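Local coordinates for tRNA threonylcarbamoyladenosine biosynthesis protein TsaE (Haemophilus influenzae, PDB 1HTW), which is required for forming the threonylcarbamoyl group on adenosine 37 of tRNAs that read codons beginning with adenine, and binds ATP and magnesium, at residues A[34-39]-A[109-115]; A[65-71]-A[83-89]; A[124-130]-A[142-148]. One frame throughout, in Å; residues are numbered along the deposited sequence.

Contact 1. Residues A[34-39]-A[109-115]. With NA (sodium ion), chain F; MG (magnesium ion), chain D.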
loop_
_atom_site.group_PDB
_atom_site.type_symbol
_atom_site.label_atom_id
_atom_site.label_comp_id
_atom_site.label_asym_id
_atom_site.label_seq_id
_atom_site.Cartn_x
_atom_site.Cartn_y
_atom_site.Cartn_z
ATOM N N ILE A 34 -8.677 3.566 2.202
ATOM C CA ILE A 34 -8.008 3.626 0.864
ATOM C C ILE A 34 -7.322 2.274 0.613
ATOM O O ILE A 34 -6.544 1.862 1.470
ATOM C CB ILE A 34 -7.040 4.775 0.848
ATOM C CG1 ILE A 34 -7.735 6.116 1.221
ATOM C CG2 ILE A 34 -6.302 4.934 -0.475
ATOM C CD1 ILE A 34 -6.837 7.322 1.089
ATOM N N MET A 35 -7.675 1.632 -0.466
ATOM C CA MET A 35 -7.095 0.298 -0.772
ATOM C C MET A 35 -5.947 0.493 -1.767
ATOM O O MET A 35 -6.114 0.953 -2.883
ATOM C CB MET A 35 -8.162 -0.624 -1.319
ATOM C CG MET A 35 -9.430 -0.628 -0.393
ATOM S SD MET A 35 -9.000 -1.625 1.234
ATOM C CE MET A 35 -8.553 -3.262 0.530
ATOM N N VAL A 36 -4.755 0.055 -1.322
ATOM C CA VAL A 36 -3.568 0.170 -2.193
ATOM C C VAL A 36 -3.044 -1.265 -2.388
ATOM O O VAL A 36 -2.583 -1.857 -1.414
ATOM C CB VAL A 36 -2.500 1.004 -1.524
ATOM C CG1 VAL A 36 -1.329 1.271 -2.523
ATOM C CG2 VAL A 36 -3.038 2.448 -1.196
ATOM N N TYR A 37 -3.013 -1.716 -3.645
ATOM C CA TYR A 37 -2.449 -3.047 -3.909
ATOM C C TYR A 37 -1.017 -2.857 -4.398
ATOM O O TYR A 37 -0.805 -2.142 -5.365
ATOM C CB TYR A 37 -3.228 -3.704 -5.045
ATOM C CG TYR A 37 -4.619 -4.210 -4.719
ATOM C CD1 TYR A 37 -5.289 -3.899 -3.539
ATOM C CD2 TYR A 37 -5.263 -4.981 -5.669
ATOM C CE1 TYR A 37 -6.590 -4.377 -3.325
ATOM C CE2 TYR A 37 -6.541 -5.466 -5.462
ATOM C CZ TYR A 37 -7.184 -5.154 -4.292
ATOM O OH TYR A 37 -8.471 -5.660 -4.114
ATOM N N LEU A 38 -0.049 -3.464 -3.673
ATOM C CA LEU A 38 1.355 -3.348 -3.988
ATOM C C LEU A 38 1.796 -4.640 -4.715
ATOM O O LEU A 38 1.660 -5.729 -4.190
ATOM C CB LEU A 38 2.214 -3.217 -2.712
ATOM C CG LEU A 38 1.885 -2.027 -1.804
ATOM C CD1 LEU A 38 2.666 -2.117 -0.504
ATOM C CD2 LEU A 38 2.110 -0.740 -2.557
ATOM N N ASN A 39 2.169 -4.453 -5.985
ATOM C CA ASN A 39 2.463 -5.580 -6.873
ATOM C C ASN A 39 3.919 -5.522 -7.363
ATOM O O ASN A 39 4.592 -4.530 -7.410
ATOM C CB ASN A 39 1.552 -5.457 -8.101
ATOM C CG ASN A 39 0.071 -5.611 -7.770
ATOM O OD1 ASN A 39 -0.293 -6.405 -6.869
ATOM N ND2 ASN A 39 -0.737 -4.828 -8.468
ATOM N N ILE A 109 -6.021 3.338 5.975
ATOM C CA ILE A 109 -5.298 3.164 4.668
ATOM C C ILE A 109 -4.846 1.674 4.737
ATOM O O ILE A 109 -4.326 1.305 5.784
ATOM C CB ILE A 109 -4.059 4.052 4.634
ATOM C CG1 ILE A 109 -4.513 5.524 4.376
ATOM C CG2 ILE A 109 -3.199 3.635 3.419
ATOM C CD1 ILE A 109 -3.547 6.575 4.667
ATOM N N CYS A 110 -5.047 0.928 3.662
ATOM C CA CYS A 110 -4.658 -0.486 3.715
ATOM C C CYS A 110 -3.606 -0.664 2.560
ATOM O O CYS A 110 -3.922 -0.304 1.424
ATOM C CB CYS A 110 -5.815 -1.403 3.457
ATOM S SG CYS A 110 -7.061 -1.391 4.843
ATOM N N LEU A 111 -2.509 -1.284 2.942
ATOM C CA LEU A 111 -1.426 -1.473 1.898
ATOM C C LEU A 111 -1.224 -2.988 1.807
ATOM O O LEU A 111 -0.927 -3.597 2.850
ATOM C CB LEU A 111 -0.167 -0.812 2.462
ATOM C CG LEU A 111 -0.316 0.661 2.936
ATOM C CD1 LEU A 111 0.976 1.149 3.609
ATOM C CD2 LEU A 111 -0.571 1.588 1.700
ATOM N N ILE A 112 -1.491 -3.533 0.641
ATOM C CA ILE A 112 -1.679 -4.954 0.496
ATOM C C ILE A 112 -0.677 -5.591 -0.471
ATOM O O ILE A 112 -0.671 -5.250 -1.643
ATOM C CB ILE A 112 -3.100 -5.227 0.022
ATOM C CG1 ILE A 112 -4.071 -4.621 1.122
ATOM C CG2 ILE A 112 -3.403 -6.700 -0.160
ATOM C CD1 ILE A 112 -5.513 -4.912 0.813
ATOM N N GLU A 113 0.088 -6.530 0.057
ATOM C CA GLU A 113 0.988 -7.356 -0.779
ATOM C C GLU A 113 0.311 -8.672 -1.025
ATOM O O GLU A 113 -0.485 -9.173 -0.219
ATOM C CB GLU A 113 2.343 -7.563 -0.083
ATOM C CG GLU A 113 3.142 -6.286 0.079
ATOM C CD GLU A 113 4.473 -6.406 0.733
ATOM O OE1 GLU A 113 5.283 -7.283 0.290
ATOM O OE2 GLU A 113 4.801 -5.592 1.612
ATOM N N TRP A 114 0.423 -9.207 -2.268
ATOM C CA TRP A 114 -0.262 -10.422 -2.644
ATOM C C TRP A 114 -1.766 -10.330 -2.573
ATOM O O TRP A 114 -2.501 -11.239 -2.163
ATOM C CB TRP A 114 0.227 -11.596 -1.761
ATOM C CG TRP A 114 1.552 -12.121 -2.208
ATOM C CD1 TRP A 114 2.787 -11.817 -1.702
ATOM C CD2 TRP A 114 1.780 -13.069 -3.263
ATOM N NE1 TRP A 114 3.754 -12.501 -2.382
ATOM C CE2 TRP A 114 3.160 -13.279 -3.337
ATOM C CE3 TRP A 114 0.933 -13.735 -4.153
ATOM C CZ2 TRP A 114 3.739 -14.145 -4.271
ATOM C CZ3 TRP A 114 1.511 -14.609 -5.075
ATOM C CH2 TRP A 114 2.899 -14.797 -5.123
ATOM N N SER A 115 -2.319 -9.229 -3.135
ATOM C CA SER A 115 -3.760 -9.030 -3.095
ATOM C C SER A 115 -4.515 -10.083 -3.884
ATOM O O SER A 115 -5.716 -10.267 -3.606
ATOM C CB SER A 115 -4.058 -7.634 -3.685
ATOM O OG SER A 115 -3.407 -7.508 -4.940
HETATM NA NA NA F . -0.964 -6.761 -3.990
HETATM MG MG MG D . 7.266 -7.782 1.023
HETATM O O HOH W 1 2.119 -8.403 -4.260
HETATM O O HOH W 2 7.301 -9.510 -0.218
HETATM O O HOH W 3 9.119 -8.436 1.995
HETATM O O HOH W 4 6.250 -9.030 2.630
#

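Contact 2. Residues A[65-71]-A[83-89]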
loop_
_atom_site.group_PDB
_atom_site.type_symbol
_atom_site.label_atom_id
_atom_site.label_comp_id
_atom_site.label_asym_id
_atom_site.label_seq_id
_atom_site.Cartn_x
_atom_site.Cartn_y
_atom_site.Cartn_z
ATOM N N SER A 65 7.319 -7.291 7.881
ATOM C CA SER A 65 6.204 -7.863 7.114
ATOM C C SER A 65 5.511 -8.965 7.919
ATOM O O SER A 65 6.169 -9.844 8.499
ATOM C CB SER A 65 6.834 -8.516 5.847
ATOM O OG SER A 65 5.905 -9.337 5.186
ATOM N N PRO A 66 4.190 -8.997 7.907
ATOM C CA PRO A 66 3.402 -9.927 8.727
ATOM C C PRO A 66 3.256 -11.269 8.046
ATOM O O PRO A 66 2.211 -11.711 7.584
ATOM C CB PRO A 66 2.044 -9.197 8.818
ATOM C CG PRO A 66 1.941 -8.516 7.464
ATOM C CD PRO A 66 3.337 -7.930 7.297
ATOM N N THR A 67 4.426 -11.980 7.962
ATOM C CA THR A 67 4.450 -13.223 7.215
ATOM C C THR A 67 3.419 -14.263 7.562
ATOM O O THR A 67 2.764 -14.820 6.677
ATOM C CB THR A 67 5.817 -13.939 7.170
ATOM O OG1 THR A 67 6.877 -13.067 7.426
ATOM C CG2 THR A 67 5.913 -14.573 5.769
ATOM N N TYR A 68 3.267 -14.500 8.889
ATOM C CA TYR A 68 2.322 -15.497 9.351
ATOM C C TYR A 68 1.014 -14.856 9.913
ATOM O O TYR A 68 -0.012 -15.482 9.853
ATOM C CB TYR A 68 2.939 -16.321 10.488
ATOM C CG TYR A 68 4.261 -16.983 10.111
ATOM C CD1 TYR A 68 4.236 -18.033 9.197
ATOM C CD2 TYR A 68 5.438 -16.599 10.688
ATOM C CE1 TYR A 68 5.435 -18.669 8.857
ATOM C CE2 TYR A 68 6.642 -17.236 10.351
ATOM C CZ TYR A 68 6.598 -18.251 9.420
ATOM O OH TYR A 68 7.786 -18.899 9.088
ATOM N N THR A 69 1.156 -13.650 10.371
ATOM C CA THR A 69 -0.030 -12.961 10.945
ATOM C C THR A 69 -0.876 -12.318 9.862
ATOM O O THR A 69 -2.016 -11.983 10.158
ATOM C CB THR A 69 0.398 -11.938 11.986
ATOM O OG1 THR A 69 1.324 -11.028 11.398
ATOM C CG2 THR A 69 1.096 -12.638 13.168
ATOM N N LEU A 70 -0.289 -12.069 8.672
ATOM C CA LEU A 70 -1.041 -11.616 7.537
ATOM C C LEU A 70 -1.347 -10.107 7.579
ATOM O O LEU A 70 -1.420 -9.519 6.498
ATOM C CB LEU A 70 -2.331 -12.334 7.237
ATOM C CG LEU A 70 -2.296 -13.521 6.276
ATOM C CD1 LEU A 70 -0.916 -14.115 6.161
ATOM C CD2 LEU A 70 -3.419 -14.470 6.489
ATOM N N VAL A 71 -1.620 -9.593 8.754
ATOM C CA VAL A 71 -1.906 -8.154 8.861
ATOM C C VAL A 71 -1.213 -7.538 10.038
ATOM O O VAL A 71 -1.164 -8.184 11.142
ATOM C CB VAL A 71 -3.411 -7.849 8.878
ATOM C CG1 VAL A 71 -4.112 -8.422 10.108
ATOM C CG2 VAL A 71 -3.588 -6.317 8.863
ATOM N N HIS A 83 -1.047 -2.961 7.160
ATOM C CA HIS A 83 -0.122 -3.536 6.131
ATOM C C HIS A 83 -0.465 -5.013 6.076
ATOM O O HIS A 83 -0.474 -5.757 7.070
ATOM C CB HIS A 83 1.323 -3.327 6.629
ATOM C CG HIS A 83 2.345 -3.930 5.681
ATOM N ND1 HIS A 83 3.592 -4.276 6.122
ATOM C CD2 HIS A 83 2.270 -4.185 4.362
ATOM C CE1 HIS A 83 4.289 -4.772 5.091
ATOM N NE2 HIS A 83 3.534 -4.694 3.995
ATOM N N PHE A 84 -0.811 -5.462 4.861
ATOM C CA PHE A 84 -1.148 -6.885 4.660
ATOM C C PHE A 84 -0.122 -7.562 3.761
ATOM O O PHE A 84 0.341 -6.932 2.820
ATOM C CB PHE A 84 -2.498 -6.984 3.932
ATOM C CG PHE A 84 -3.689 -6.587 4.771
ATOM C CD1 PHE A 84 -4.032 -5.235 4.839
ATOM C CD2 PHE A 84 -4.538 -7.549 5.290
ATOM C CE1 PHE A 84 -5.158 -4.846 5.556
ATOM C CE2 PHE A 84 -5.646 -7.148 6.035
ATOM C CZ PHE A 84 -5.929 -5.817 6.158
ATOM N N ASP A 85 0.295 -8.773 4.156
ATOM C CA ASP A 85 1.048 -9.636 3.220
ATOM C C ASP A 85 0.257 -10.953 3.193
ATOM O O ASP A 85 0.251 -11.653 4.219
ATOM C CB ASP A 85 2.475 -9.942 3.652
ATOM C CG ASP A 85 3.122 -10.800 2.499
ATOM O OD1 ASP A 85 2.336 -11.412 1.769
ATOM O OD2 ASP A 85 4.333 -10.733 2.350
ATOM N N LEU A 86 -0.454 -11.196 2.130
ATOM C CA LEU A 86 -1.421 -12.232 1.981
ATOM C C LEU A 86 -0.845 -13.526 1.377
ATOM O O LEU A 86 -1.626 -14.403 1.033
ATOM C CB LEU A 86 -2.675 -11.859 1.226
ATOM C CG LEU A 86 -3.507 -10.668 1.732
ATOM C CD1 LEU A 86 -4.760 -10.459 0.920
ATOM C CD2 LEU A 86 -3.824 -10.845 3.216
ATOM N N TYR A 87 0.473 -13.537 1.270
ATOM C CA TYR A 87 1.113 -14.691 0.624
ATOM C C TYR A 87 0.650 -16.017 1.202
ATOM O O TYR A 87 0.365 -16.957 0.441
ATOM C CB TYR A 87 2.637 -14.576 0.716
ATOM C CG TYR A 87 3.282 -15.721 -0.071
ATOM C CD1 TYR A 87 2.802 -16.031 -1.335
ATOM C CD2 TYR A 87 4.299 -16.478 0.471
ATOM C CE1 TYR A 87 3.355 -17.077 -2.061
ATOM C CE2 TYR A 87 4.854 -17.532 -0.244
ATOM C CZ TYR A 87 4.389 -17.811 -1.508
ATOM O OH TYR A 87 4.936 -18.847 -2.226
ATOM N N ARG A 88 0.493 -16.098 2.517
ATOM C CA ARG A 88 0.078 -17.345 3.177
ATOM C C ARG A 88 -1.394 -17.393 3.475
ATOM O O ARG A 88 -1.875 -18.178 4.314
ATOM C CB ARG A 88 0.903 -17.496 4.474
ATOM C CG ARG A 88 2.383 -17.691 4.197
ATOM C CD ARG A 88 3.211 -17.819 5.447
ATOM N NE ARG A 88 4.638 -17.809 5.229
ATOM C CZ ARG A 88 5.376 -18.815 4.772
ATOM N NH1 ARG A 88 4.836 -19.968 4.416
ATOM N NH2 ARG A 88 6.688 -18.637 4.655
ATOM N N LEU A 89 -2.191 -16.617 2.740
ATOM C CA LEU A 89 -3.638 -16.700 2.866
ATOM C C LEU A 89 -4.137 -17.881 2.026
ATOM O O LEU A 89 -4.275 -17.778 0.818
ATOM C CB LEU A 89 -4.306 -15.397 2.491
ATOM C CG LEU A 89 -5.837 -15.379 2.528
ATOM C CD1 LEU A 89 -6.341 -15.504 3.954
ATOM C CD2 LEU A 89 -6.378 -14.127 1.862
HETATM O O HOH W 4 6.250 -9.030 2.630
HETATM O O HOH W 5 2.069 -13.989 4.202
#

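Contact 3. Residues A[124-130]-A[142-148]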
loop_
_atom_site.group_PDB
_atom_site.type_symbol
_atom_site.label_atom_id
_atom_site.label_comp_id
_atom_site.label_asym_id
_atom_site.label_seq_id
_atom_site.Cartn_x
_atom_site.Cartn_y
_atom_site.Cartn_z
ATOM N N GLU A 124 -12.064 -3.766 -3.661
ATOM C CA GLU A 124 -11.337 -3.467 -4.883
ATOM C C GLU A 124 -10.314 -2.361 -4.592
ATOM O O GLU A 124 -10.532 -1.571 -3.680
ATOM C CB GLU A 124 -12.269 -3.003 -5.996
ATOM C CG GLU A 124 -11.571 -2.731 -7.318
ATOM C CD GLU A 124 -12.207 -1.597 -8.100
ATOM O OE1 GLU A 124 -13.426 -1.368 -7.937
ATOM O OE2 GLU A 124 -11.473 -0.922 -8.853
ATOM N N ALA A 125 -9.213 -2.378 -5.348
ATOM C CA ALA A 125 -8.175 -1.384 -5.120
ATOM C C ALA A 125 -8.578 0.005 -5.632
ATOM O O ALA A 125 -9.189 0.104 -6.677
ATOM C CB ALA A 125 -6.890 -1.762 -5.861
ATOM N N ASP A 126 -8.078 1.020 -4.932
ATOM C CA ASP A 126 -8.237 2.382 -5.454
ATOM C C ASP A 126 -7.056 2.641 -6.406
ATOM O O ASP A 126 -7.180 3.353 -7.384
ATOM C CB ASP A 126 -8.238 3.418 -4.334
ATOM C CG ASP A 126 -9.541 3.333 -3.549
ATOM O OD1 ASP A 126 -10.603 3.769 -4.104
ATOM O OD2 ASP A 126 -9.568 2.799 -2.423
ATOM N N ILE A 127 -5.912 2.044 -6.036
ATOM C CA ILE A 127 -4.703 2.306 -6.872
ATOM C C ILE A 127 -3.829 1.028 -6.824
ATOM O O ILE A 127 -3.816 0.349 -5.807
ATOM C CB ILE A 127 -3.952 3.504 -6.334
ATOM C CG1 ILE A 127 -2.773 3.952 -7.216
ATOM C CG2 ILE A 127 -3.458 3.269 -4.916
ATOM C CD1 ILE A 127 -2.603 5.482 -7.161
ATOM N N LEU A 128 -3.316 0.690 -7.987
ATOM C CA LEU A 128 -2.342 -0.419 -8.081
ATOM C C LEU A 128 -0.970 0.221 -8.136
ATOM O O LEU A 128 -0.758 1.174 -8.875
ATOM C CB LEU A 128 -2.506 -1.228 -9.375
ATOM C CG LEU A 128 -3.878 -1.717 -9.727
ATOM C CD1 LEU A 128 -3.842 -2.551 -11.025
ATOM C CD2 LEU A 128 -4.445 -2.567 -8.596
ATOM N N VAL A 129 0.003 -0.377 -7.411
ATOM C CA VAL A 129 1.371 0.145 -7.536
ATOM C C VAL A 129 2.202 -1.015 -8.112
ATOM O O VAL A 129 2.408 -2.002 -7.392
ATOM C CB VAL A 129 1.934 0.460 -6.119
ATOM C CG1 VAL A 129 3.355 0.964 -6.236
ATOM C CG2 VAL A 129 1.089 1.552 -5.457
ATOM N N ASN A 130 2.609 -0.911 -9.383
ATOM C CA ASN A 130 3.301 -2.082 -9.989
ATOM C C ASN A 130 4.775 -1.753 -10.034
ATOM O O ASN A 130 5.180 -0.757 -10.656
ATOM C CB ASN A 130 2.772 -2.237 -11.433
ATOM C CG ASN A 130 1.333 -2.694 -11.487
ATOM O OD1 ASN A 130 0.807 -3.232 -10.518
ATOM N ND2 ASN A 130 0.627 -2.442 -12.601
ATOM N N LEU A 142 1.914 3.675 -11.184
ATOM C CA LEU A 142 0.684 3.741 -10.345
ATOM C C LEU A 142 -0.492 3.812 -11.334
ATOM O O LEU A 142 -0.492 4.630 -12.281
ATOM C CB LEU A 142 0.693 5.023 -9.508
ATOM C CG LEU A 142 1.680 5.196 -8.381
ATOM C CD1 LEU A 142 1.284 6.415 -7.507
ATOM C CD2 LEU A 142 1.729 3.974 -7.499
ATOM N N ILE A 143 -1.480 3.002 -11.102
ATOM C CA ILE A 143 -2.643 2.874 -11.931
ATOM C C ILE A 143 -3.903 3.097 -11.046
ATOM O O ILE A 143 -4.177 2.335 -10.153
ATOM C CB ILE A 143 -2.698 1.521 -12.633
ATOM C CG1 ILE A 143 -1.419 1.307 -13.486
ATOM C CG2 ILE A 143 -3.902 1.483 -13.594
ATOM C CD1 ILE A 143 -1.409 -0.083 -14.106
ATOM N N ALA A 144 -4.681 4.096 -11.499
ATOM C CA ALA A 144 -5.914 4.388 -10.731
ATOM C C ALA A 144 -6.982 3.383 -11.129
ATOM O O ALA A 144 -7.077 3.054 -12.335
ATOM C CB ALA A 144 -6.399 5.796 -11.093
ATOM N N GLN A 145 -7.757 2.905 -10.155
ATOM C CA GLN A 145 -8.831 1.981 -10.450
ATOM C C GLN A 145 -10.209 2.610 -10.136
ATOM O O GLN A 145 -11.204 2.139 -10.669
ATOM C CB GLN A 145 -8.729 0.714 -9.582
ATOM C CG GLN A 145 -8.974 -0.569 -10.336
ATOM C CD GLN A 145 -7.726 -1.065 -11.048
ATOM O OE1 GLN A 145 -7.505 -2.273 -11.103
ATOM N NE2 GLN A 145 -6.912 -0.134 -11.517
ATOM N N THR A 146 -10.177 3.592 -9.263
ATOM C CA THR A 146 -11.439 4.264 -8.859
ATOM C C THR A 146 -11.292 5.731 -9.102
ATOM O O THR A 146 -10.237 6.293 -9.340
ATOM C CB THR A 146 -11.714 4.030 -7.356
ATOM O OG1 THR A 146 -10.628 4.616 -6.610
ATOM C CG2 THR A 146 -11.912 2.574 -7.007
ATOM N N ASN A 147 -12.408 6.482 -8.836
ATOM C CA ASN A 147 -12.304 7.926 -8.843
ATOM C C ASN A 147 -11.315 8.436 -7.820
ATOM O O ASN A 147 -10.591 9.404 -8.050
ATOM C CB ASN A 147 -13.751 8.428 -8.488
ATOM C CG ASN A 147 -13.842 9.919 -8.687
ATOM O OD1 ASN A 147 -13.842 10.403 -9.828
ATOM N ND2 ASN A 147 -13.892 10.658 -7.577
ATOM N N LEU A 148 -11.285 7.817 -6.633
ATOM C CA LEU A 148 -10.324 8.260 -5.610
ATOM C C LEU A 148 -8.905 8.013 -6.158
ATOM O O LEU A 148 -8.046 8.864 -5.984
ATOM C CB LEU A 148 -10.555 7.477 -4.290
ATOM C CG LEU A 148 -9.514 7.804 -3.184
ATOM C CD1 LEU A 148 -9.376 9.265 -2.879
ATOM C CD2 LEU A 148 -9.838 7.005 -1.927
#

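Contact 1. Residues A[34-39]-A[109-115]
Ser-115 lays its CB over the ring of Tyr-37, 3.6 Å from the centroid and only 14° off the ring normal, a CH-pi contact made over the face. Its OG is turned between the backbone N and the carbonyl carbon (chi1 51°), which brings the hydroxyl to a sodium ion at 2.7 Å. Leu-38 O, Ile-112 O and Asn-39 OD1 complete the protein ligands, with Asn-39 OD1 the farthest from the sodium at 3.0 Å; the ND2 of the same amide is hydrogen-bonded to Asn-130 OD1. The ion thus ties together the C-terminal ends of two parallel strands of the P-loop NTPase core. Four backbone bonds pair 34-39 with 109-113; in the last, Leu-38 N reaches Ile-112 O at 2.8 Å, so that oxygen serves both an N-H and the sodium. Just beyond, a water accepts from Trp-114 N and donates to Leu-38 O. On the side of the sheet that carries Tyr-37, the bent chain of Met-35 crosses Ile-112 at a slant, and CE presses on Ile-112 CD1 at 3.5 Å, tighter than usual. The other side carries Val-36 and Leu-111 side by side, Val-36 CB lying 3.8 Å from Leu-111 CD2. There too Glu-113 extends beyond CG (chi2 -179°) and binds magnesium through OE1 at 2.2 Å, with Thr-47 as the second protein ligand; His-83 NE2 is hydrogen-bonded to OE2 and probably steadies the carboxylate. The pair lies mid-sheet, flanked by strand 127-134 beside 34-39 and strand 79-85 beside 109-113, while helix 46-56 packs on Leu-38, Leu-111 and Glu-113.

Contact 2. Residues A[65-71]-A[83-89]
A magnesium-bound water is gripped by Asp-85 OD2, to which it donates at 2.6 Å, and by Ser-65 OG, with which it is also hydrogen-bonded. The aspartate therefore stands in the metal's second shell, where the loop 65-70, which leads into strand 71-76, meets the end of strand 79-85. Its other oxygen, OD1, closes an Asx turn by accepting Tyr-87 N at 2.9 Å, so both oxygens are engaged and the carboxylate's rotation is restrained. The side chains of Pro-66, the centre of an inverse gamma turn, and His-83 cross at about a right angle, with Pro-66 CD making an off-centre CH-pi contact with the ring; His-83 NE2 itself bonds Glu-113. Across the backbone, Asp-85 N gives Leu-70 O a bond of 3.0 Å from above the carbonyl plane. Val-71 and Phe-84, a non-hydrogen-bonded antiparallel pair, lie side by side: with CG2 anti to the backbone N, the valine puts this methyl 3.6 Å from the ring centroid, over the face. Tyr-68 CE1 meets one face of the Arg-88 guanidinium toward the rim, the planes 26° apart. A second water donates to Thr-67 O and Asp-85 O and accepts from Arg-88 N at 3.1 Å.

Contact 3. Residues A[124-130]-A[142-148]
The antiparallel hairpin of strands 127-134 and 137-144 runs here into the N-terminus of helix 147-155, and Thr-146, the N-cap residue of that helix, is bound to the loop before the first strand. Its OG1 donates to the anti lone pair of Asp-126 OD1 at 2.6 Å and caps Gly-149 N. With chi1 at 62° the hydroxyl is tucked in over its own backbone, within bonding distance of both the aspartate and the first turn of the helix. Asp-126 OD1 also takes a salt bridge from Lys-32, while OD2 accepts Met-35 N; the carboxylate is thus held through both oxygens, and the nearby lysine and helix N-terminus would probably stabilise its negative charge. Leu-148 passes it at a slant, with CB 3.7 Å from OD1 of Asp-126.

Three backbone bonds fix the register. Leu-128 and Ile-143 form the hydrogen-bonded pair, exchanging N-H and C=O in both directions, with Leu-128 N 2.9 Å from Ile-143 O. Beyond the paired strands, Gln-145 N approaches Asp-126 O from well above the carbonyl plane, 45° out of it, although the N-H itself points straight at the oxygen (168°). Ala-125 O is buried here without a polar partner.

On the face shared by Ile-127, Val-129 and Leu-142, Ile-127 slants across Leu-142, their CD1 atoms 4.0 Å apart. Val-129 and Leu-142 lie alongside, pointing the same way, and helix 11-28 adds Phe-17 and Phe-21. On the reverse face the glutamine chain of Gln-145 bends at chi2 to lay its amide across Leu-128, whose CD1 is 3.7 Å from Gln-145 OE1.

In the fold
All three contacts reach one mixed sheet. Contact 1 lies near the chain's centre, with contacts 2 and 3 on opposite sides of that centre, their own centres about 21 Å apart. Contact 2 is centred about 11 Å from the centre of contact 1 and joins it through neighbouring strands 109-113 and 79-85; contact 3, whose centre is about 9 Å from that of contact 1, joins through strands 34-39 and 127-134. Along the chain, contact 2 is nested within the loop closed by contact 1, and contact 3 follows both. One magnesium-bound water belongs to contacts 1 and 2, so the metal joins those two through its hydration shell, whereas contact 3 extends the sheet on the other flank, where Asn-130 bonds Asn-39.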